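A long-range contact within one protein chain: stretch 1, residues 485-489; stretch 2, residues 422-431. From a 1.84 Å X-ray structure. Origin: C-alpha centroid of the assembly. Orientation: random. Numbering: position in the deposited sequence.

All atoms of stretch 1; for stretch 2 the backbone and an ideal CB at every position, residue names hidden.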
# COMPACT_ATOMS: atom_id res chain seq x y z
N PRO A 485 31.09 4.18 11.68
CA PRO A 485 30.67 2.82 12.02
C PRO A 485 29.73 2.21 10.97
O PRO A 485 29.19 2.95 10.14
CB PRO A 485 29.97 3.00 13.35
CG PRO A 485 29.48 4.40 13.38
CD PRO A 485 30.37 5.19 12.45
N TYR A 486 29.60 0.88 11.02
CA TYR A 486 28.75 0.05 10.13
C TYR A 486 27.45 -0.27 10.86
O TYR A 486 27.44 -0.48 12.11
CB TYR A 486 29.48 -1.20 9.69
CG TYR A 486 30.73 -0.85 8.94
CD1 TYR A 486 30.68 -0.41 7.63
CD2 TYR A 486 31.98 -0.91 9.56
CE1 TYR A 486 31.85 -0.11 6.93
CE2 TYR A 486 33.14 -0.61 8.88
CZ TYR A 486 33.08 -0.19 7.56
OH TYR A 486 34.22 0.15 6.88
N TYR A 487 26.36 -0.31 10.09
CA TYR A 487 24.99 -0.49 10.63
C TYR A 487 24.33 -1.67 9.94
O TYR A 487 24.59 -1.93 8.75
CB TYR A 487 24.13 0.76 10.42
CG TYR A 487 24.56 1.93 11.25
CD1 TYR A 487 25.60 2.76 10.85
CD2 TYR A 487 23.94 2.19 12.46
CE1 TYR A 487 25.97 3.84 11.63
CE2 TYR A 487 24.29 3.28 13.24
CZ TYR A 487 25.33 4.10 12.82
OH TYR A 487 25.70 5.16 13.58
N ALA A 488 23.51 -2.40 10.70
CA ALA A 488 22.64 -3.45 10.16
C ALA A 488 21.23 -3.15 10.62
O ALA A 488 21.03 -2.68 11.74
CB ALA A 488 23.05 -4.84 10.56
N MET A 489 20.28 -3.49 9.76
CA MET A 489 18.84 -3.48 10.10
C MET A 489 18.25 -4.82 9.63
O MET A 489 18.74 -5.43 8.65
CB MET A 489 18.13 -2.27 9.48
CG MET A 489 18.65 -0.97 10.08
SD MET A 489 17.94 0.50 9.31
CE MET A 489 16.30 0.53 10.03
N UNK A 422 33.63 -2.37 12.99
CA UNK A 422 34.09 -3.24 11.87
C UNK A 422 32.92 -4.02 11.27
O UNK A 422 31.91 -4.31 11.99
CB UNK A 422 35.17 -4.22 12.35
N UNK A 423 33.08 -4.42 10.03
CA UNK A 423 32.13 -5.33 9.33
C UNK A 423 32.13 -6.71 9.98
O UNK A 423 31.06 -7.25 10.19
CB UNK A 423 32.49 -5.46 7.85
N UNK A 424 33.29 -7.23 10.37
CA UNK A 424 33.38 -8.54 11.06
C UNK A 424 32.61 -8.48 12.39
O UNK A 424 31.90 -9.46 12.70
CB UNK A 424 34.84 -8.92 11.31
N UNK A 425 32.75 -7.39 13.13
CA UNK A 425 32.07 -7.19 14.42
C UNK A 425 30.55 -7.20 14.23
O UNK A 425 29.85 -7.98 14.88
CB UNK A 425 32.51 -5.87 15.06
N UNK A 426 30.09 -6.40 13.26
CA UNK A 426 28.64 -6.33 12.89
C UNK A 426 28.10 -7.71 12.52
O UNK A 426 27.04 -8.07 13.06
CB UNK A 426 28.43 -5.37 11.72
N UNK A 427 28.79 -8.45 11.64
CA UNK A 427 28.37 -9.76 11.12
C UNK A 427 28.08 -10.68 12.32
O UNK A 427 27.08 -11.44 12.28
CB UNK A 427 29.44 -10.36 10.21
N UNK A 428 28.94 -10.63 13.35
CA UNK A 428 28.79 -11.57 14.47
C UNK A 428 27.54 -11.21 15.29
O UNK A 428 26.82 -12.13 15.67
CB UNK A 428 30.04 -11.55 15.36
N UNK A 429 27.22 -9.93 15.44
CA UNK A 429 26.05 -9.44 16.21
C UNK A 429 24.75 -9.95 15.56
O UNK A 429 23.76 -10.17 16.29
CB UNK A 429 26.05 -7.91 16.28
N UNK A 430 24.74 -10.13 14.24
CA UNK A 430 23.50 -10.43 13.47
C UNK A 430 23.49 -11.86 12.93
O UNK A 430 22.54 -12.23 12.26
CB UNK A 430 23.35 -9.45 12.30
N UNK A 431 24.52 -12.66 13.21
CA UNK A 431 24.55 -14.09 12.84
C UNK A 431 24.78 -14.29 11.37
O UNK A 431 24.30 -15.29 10.84
CB UNK A 431 23.24 -14.78 13.24

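Strand 486-489 offers one aromatic ring, one small methyl and no charge to a helix running nearly alongside it, the axes 21° apart and 8.5 Å at closest approach. Whatever fills the helix face should therefore be mostly apolar.

Position 422 has extended backbone angles (-124/156) and comes right before the helical run. Its CB points away from the strand, so the helix start sets the demand: serine, threonine, aspartate or asparagine could cap a free NH. It is Thr-422, whose OG1 accepts from the backbone N of 425 at 2.9 Å. Its backbone still meets the aromatic ring, with C 3.7 Å from Tyr-486 CD2.

At 423 the CB points sideways, with the ideal CB 4.9 Å from Tyr-486 CD2. The ring lies within reach of a side chain that bends back, so leucine, methionine or another flexible apolar residue would suit. Leu-423 does this with chi1 m and chi2 t: CG sits 3.9 Å from the centroid of the Tyr-486 ring and only 4° off its normal, a CH-pi contact over the face, while CD2 approaches Tyr-486 CD1 to 3.9 Å.

Position 424 is out of the strand's reach and leaves the choice wide; it is Glu-424. Position 425 is also out of reach and its helical angles demand nothing special; Gly-425 contributes its NH to the cap.

At 426 the CA-to-CB bond points toward the strand, the ideal CB 4.8 Å from Tyr-486 CB. Between that CB and the methyl of Ala-488 there is room for a branched or long apolar chain: leucine, isoleucine or methionine. Leu-426 spans the gap. Its CD2 lies 3.8 Å from Tyr-486 CB and 3.6 Å from Tyr-487 O, and both methyls come near the Ala-488 methyl, CD1 to 4.0 Å and CD2 to 4.1 Å from Ala-488 CB.

Position 427 points away, and the strand does not select its residue; Ala-427 occupies it. Positions 428 and 429 are likewise beyond the strand's influence, and polar residues are possible; they are Lys-428 and Gln-429.

Position 430 turns toward the strand again, one turn on from 426, its ideal CB 4.9 Å from Ala-488 CB. The small alanine leaves space for valine, leucine, isoleucine or methionine. Ile-430, with chi1 p and chi2 t, brings CD1 to 3.8 Å from Ala-488 CB.

Position 431 has positive phi (74/30), which by itself favours glycine. Gly-431 closes the helix in a Schellman motif; its N makes a weak 3.4 Å bond to Lys-428 O.

Stretch 2 422-431: TLEGLAKQIG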
# COMPACT_ATOMS: atom_id res chain seq x y z
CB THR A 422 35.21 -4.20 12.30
OG1 THR A 422 34.69 -5.20 13.17
CG2 THR A 422 36.37 -3.50 12.98
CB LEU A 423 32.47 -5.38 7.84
CG LEU A 423 31.95 -4.17 7.07
CD1 LEU A 423 32.61 -4.07 5.70
CD2 LEU A 423 30.43 -4.21 6.94
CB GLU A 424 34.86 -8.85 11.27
CG GLU A 424 35.15 -10.21 11.85
CD GLU A 424 36.65 -10.52 11.83
OE1 GLU A 424 37.32 -10.10 10.86
OE2 GLU A 424 37.14 -11.16 12.78
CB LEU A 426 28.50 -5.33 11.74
CG LEU A 426 27.07 -4.96 11.39
CD1 LEU A 426 26.42 -4.21 12.53
CD2 LEU A 426 27.08 -4.12 10.12
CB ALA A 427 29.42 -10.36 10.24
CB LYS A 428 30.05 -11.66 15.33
CG LYS A 428 29.92 -12.76 16.37
CD LYS A 428 31.20 -13.08 17.10
CE LYS A 428 30.99 -13.92 18.34
NZ LYS A 428 32.27 -13.96 19.08
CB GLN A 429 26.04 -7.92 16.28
CG GLN A 429 27.11 -7.27 17.14
CD GLN A 429 26.83 -5.79 17.25
OE1 GLN A 429 25.71 -5.37 17.58
NE2 GLN A 429 27.83 -4.99 16.92
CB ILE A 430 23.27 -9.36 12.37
CG1 ILE A 430 24.33 -9.42 11.27
CG2 ILE A 430 23.19 -7.98 13.02
CD1 ILE A 430 24.11 -8.43 10.12
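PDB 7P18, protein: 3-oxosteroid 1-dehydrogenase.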